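Local coordinates for cytolethal distending toxin subunit A (Haemophilus ducreyi, PDB 1SR4), which forms, probably as a heterodimer with CdtC, the lectin-like subunit required to deliver the genotoxic subunit CdtB to host cells, at residues Q91-G94 against N95-W99. Sequence-based numbering, arbitrary orientation.
Sequences QDFG and NIRNW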
ATOM      1  N   GLN A  91      -0.890  14.243 -23.680  1.00 12.14           N
ATOM      2  CA  GLN A  91       0.563  14.100 -23.603  1.00 14.77           C
ATOM      3  C   GLN A  91       1.304  15.433 -23.516  1.00 14.43           C
ATOM      4  O   GLN A  91       2.337  15.531 -22.864  1.00 15.69           O
ATOM      5  CB  GLN A  91       1.091  13.308 -24.801  1.00 15.80           C
ATOM      6  CG  GLN A  91       0.553  11.897 -24.864  1.00 16.97           C
ATOM      7  CD  GLN A  91      -0.586  11.780 -25.830  1.00 20.07           C
ATOM      8  OE1 GLN A  91      -1.433  12.695 -25.944  1.00 18.57           O
ATOM      9  NE2 GLN A  91      -0.636  10.661 -26.533  1.00 16.40           N
ATOM     10  N   ASP A  92       0.760  16.461 -24.151  1.00 13.65           N
ATOM     11  CA  ASP A  92       1.400  17.766 -24.151  1.00 13.17           C
ATOM     12  C   ASP A  92       1.217  18.523 -22.844  1.00 13.43           C
ATOM     13  O   ASP A  92       1.812  19.572 -22.675  1.00 12.84           O
ATOM     14  CB  ASP A  92       0.874  18.599 -25.324  1.00 12.52           C
ATOM     15  CG  ASP A  92      -0.650  18.760 -25.297  1.00 15.84           C
ATOM     16  OD1 ASP A  92      -1.350  17.811 -24.888  1.00 14.44           O
ATOM     17  OD2 ASP A  92      -1.151  19.824 -25.708  1.00 16.36           O
ATOM     18  N   PHE A  93       0.398  18.008 -21.923  1.00 12.28           N
ATOM     19  CA  PHE A  93       0.193  18.690 -20.632  1.00 12.46           C
ATOM     20  C   PHE A  93       1.425  18.568 -19.736  1.00 12.59           C
ATOM     21  O   PHE A  93       1.704  19.442 -18.925  1.00 11.62           O
ATOM     22  CB  PHE A  93      -0.994  18.102 -19.863  1.00 12.16           C
ATOM     23  CG  PHE A  93      -2.349  18.506 -20.389  1.00 14.16           C
ATOM     24  CD1 PHE A  93      -2.565  18.691 -21.755  1.00 11.95           C
ATOM     25  CD2 PHE A  93      -3.440  18.574 -19.523  1.00 13.38           C
ATOM     26  CE1 PHE A  93      -3.845  18.925 -22.248  1.00 12.45           C
ATOM     27  CE2 PHE A  93      -4.723  18.804 -20.005  1.00 13.28           C
ATOM     28  CZ  PHE A  93      -4.928  18.978 -21.374  1.00 13.69           C
ATOM     29  N   GLY A  94       2.154  17.469 -19.855  1.00 11.33           N
ATOM     30  CA  GLY A  94       3.324  17.329 -19.011  1.00 12.24           C
ATOM     31  C   GLY A  94       2.973  17.081 -17.545  1.00 12.69           C
ATOM     32  O   GLY A  94       1.897  16.560 -17.209  1.00 12.99           O
ATOM     33  N   ASN A  95       3.875  17.478 -16.661  1.00 10.80           N
ATOM     34  CA  ASN A  95       3.710  17.235 -15.231  1.00  9.54           C
ATOM     35  C   ASN A  95       2.615  18.006 -14.464  1.00  9.74           C
ATOM     36  O   ASN A  95       2.517  17.869 -13.230  1.00  7.01           O
ATOM     37  CB  ASN A  95       5.074  17.403 -14.536  1.00  9.24           C
ATOM     38  CG  ASN A  95       6.142  16.459 -15.095  1.00 12.71           C
ATOM     39  OD1 ASN A  95       5.838  15.506 -15.822  1.00 10.94           O
ATOM     40  ND2 ASN A  95       7.406  16.715 -14.741  1.00 11.24           N
ATOM     41  N   ILE A  96       1.795  18.803 -15.157  1.00  7.18           N
ATOM     42  CA  ILE A  96       0.715  19.504 -14.464  1.00  8.67           C
ATOM     43  C   ILE A  96      -0.378  18.466 -14.141  1.00  9.13           C
ATOM     44  O   ILE A  96      -1.366  18.763 -13.451  1.00  7.75           O
ATOM     45  CB  ILE A  96       0.078  20.619 -15.326  1.00 10.44           C
ATOM     46  CG1 ILE A  96      -0.627  20.012 -16.545  1.00 10.66           C
ATOM     47  CG2 ILE A  96       1.146  21.628 -15.742  1.00 10.04           C
ATOM     48  CD1 ILE A  96      -1.432  21.033 -17.371  1.00 14.41           C
ATOM     49  N   ARG A  97      -0.179  17.246 -14.646  1.00  8.35           N
ATOM     50  CA  ARG A  97      -1.122  16.136 -14.431  1.00  8.39           C
ATOM     51  C   ARG A  97      -0.802  15.289 -13.194  1.00  8.09           C
ATOM     52  O   ARG A  97      -1.609  14.449 -12.788  1.00  9.20           O
ATOM     53  CB  ARG A  97      -1.130  15.235 -15.663  1.00  6.93           C
ATOM     54  CG  ARG A  97      -1.671  15.921 -16.917  1.00  8.59           C
ATOM     55  CD  ARG A  97      -1.474  15.030 -18.139  1.00  9.86           C
ATOM     56  NE  ARG A  97      -0.055  14.768 -18.363  1.00  8.02           N
ATOM     57  CZ  ARG A  97       0.399  13.834 -19.192  1.00  8.67           C
ATOM     58  NH1 ARG A  97      -0.454  13.079 -19.888  1.00  6.97           N
ATOM     59  NH2 ARG A  97       1.705  13.628 -19.302  1.00  5.28           N
ATOM     60  N   ASN A  98       0.368  15.518 -12.600  1.00  7.75           N
ATOM     61  CA  ASN A  98       0.824  14.772 -11.429  1.00  8.43           C
ATOM     62  C   ASN A  98       0.719  15.573 -10.148  1.00  8.82           C
ATOM     63  O   ASN A  98       0.945  16.774 -10.141  1.00  9.23           O
ATOM     64  CB  ASN A  98       2.288  14.315 -11.607  1.00  6.32           C
ATOM     65  CG  ASN A  98       2.469  13.422 -12.809  1.00  8.68           C
ATOM     66  OD1 ASN A  98       1.679  12.505 -13.031  1.00  6.71           O
ATOM     67  ND2 ASN A  98       3.513  13.678 -13.595  1.00  8.35           N
ATOM     68  N   TRP A  99       0.415  14.875  -9.057  1.00  9.26           N
ATOM     69  CA  TRP A  99       0.257  15.508  -7.767  1.00  9.97           C
ATOM     70  C   TRP A  99       1.003  14.754  -6.685  1.00 10.37           C
ATOM     71  O   TRP A  99       1.226  13.542  -6.790  1.00 10.36           O
ATOM     72  CB  TRP A  99      -1.223  15.539  -7.370  1.00  9.53           C
ATOM     73  CG  TRP A  99      -2.131  16.132  -8.411  1.00  8.44           C
ATOM     74  CD1 TRP A  99      -2.703  15.484  -9.469  1.00  8.30           C
ATOM     75  CD2 TRP A  99      -2.564  17.493  -8.484  1.00  8.53           C
ATOM     76  NE1 TRP A  99      -3.474  16.365 -10.201  1.00  8.56           N
ATOM     77  CE2 TRP A  99      -3.409  17.602  -9.613  1.00  8.90           C
ATOM     78  CE3 TRP A  99      -2.322  18.632  -7.699  1.00  8.62           C
ATOM     79  CZ2 TRP A  99      -4.021  18.808  -9.981  1.00  7.59           C
ATOM     80  CZ3 TRP A  99      -2.933  19.838  -8.065  1.00 10.73           C
ATOM     81  CH2 TRP A  99      -3.774  19.910  -9.198  1.00  8.41           C
TER
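R97 folds back over F93 and G94 because its chain is extended at chi2 and bends at chi3 (-61°), which carries the guanidinium across the preceding turn. F93 sets CG beside its own backbone N (chi1 -76°), which leads the ring away from the turn but leaves CD2 within touch of I96. The contact sits in the ricin-type beta-trefoil, in the loop between strands 82-86 and 99-103, where a 3-10 turn includes residues 95-97. Its hub is the carbonyl of G94, which accepts two bonds from one residue. R97 NE lies 2.9 Å from G94 O with a nearly straight N-H...O angle of 169°, and the oxygen lies close to the guanidinium plane, so it meets the group at its edge. The second bond, R97 N to G94 O at 3.4 Å, is weak. Q91 O stands over one guanidinium face, while NH1 of R97 bonds to N87 OD1 and S90 OG; these bonds tie the same side chain to the start of the loop. Apolar contacts complete the turn: F93 CB packs on R97 CD at 3.6 Å, the two side chains crossing at about a right angle. The F93 ring also meets Y85 edge-to-face, joining the loop to strand 82-86. I96 reaches back to F93 through the end of its longer branch, CD1 lying 3.8 Å from ring atom CD2.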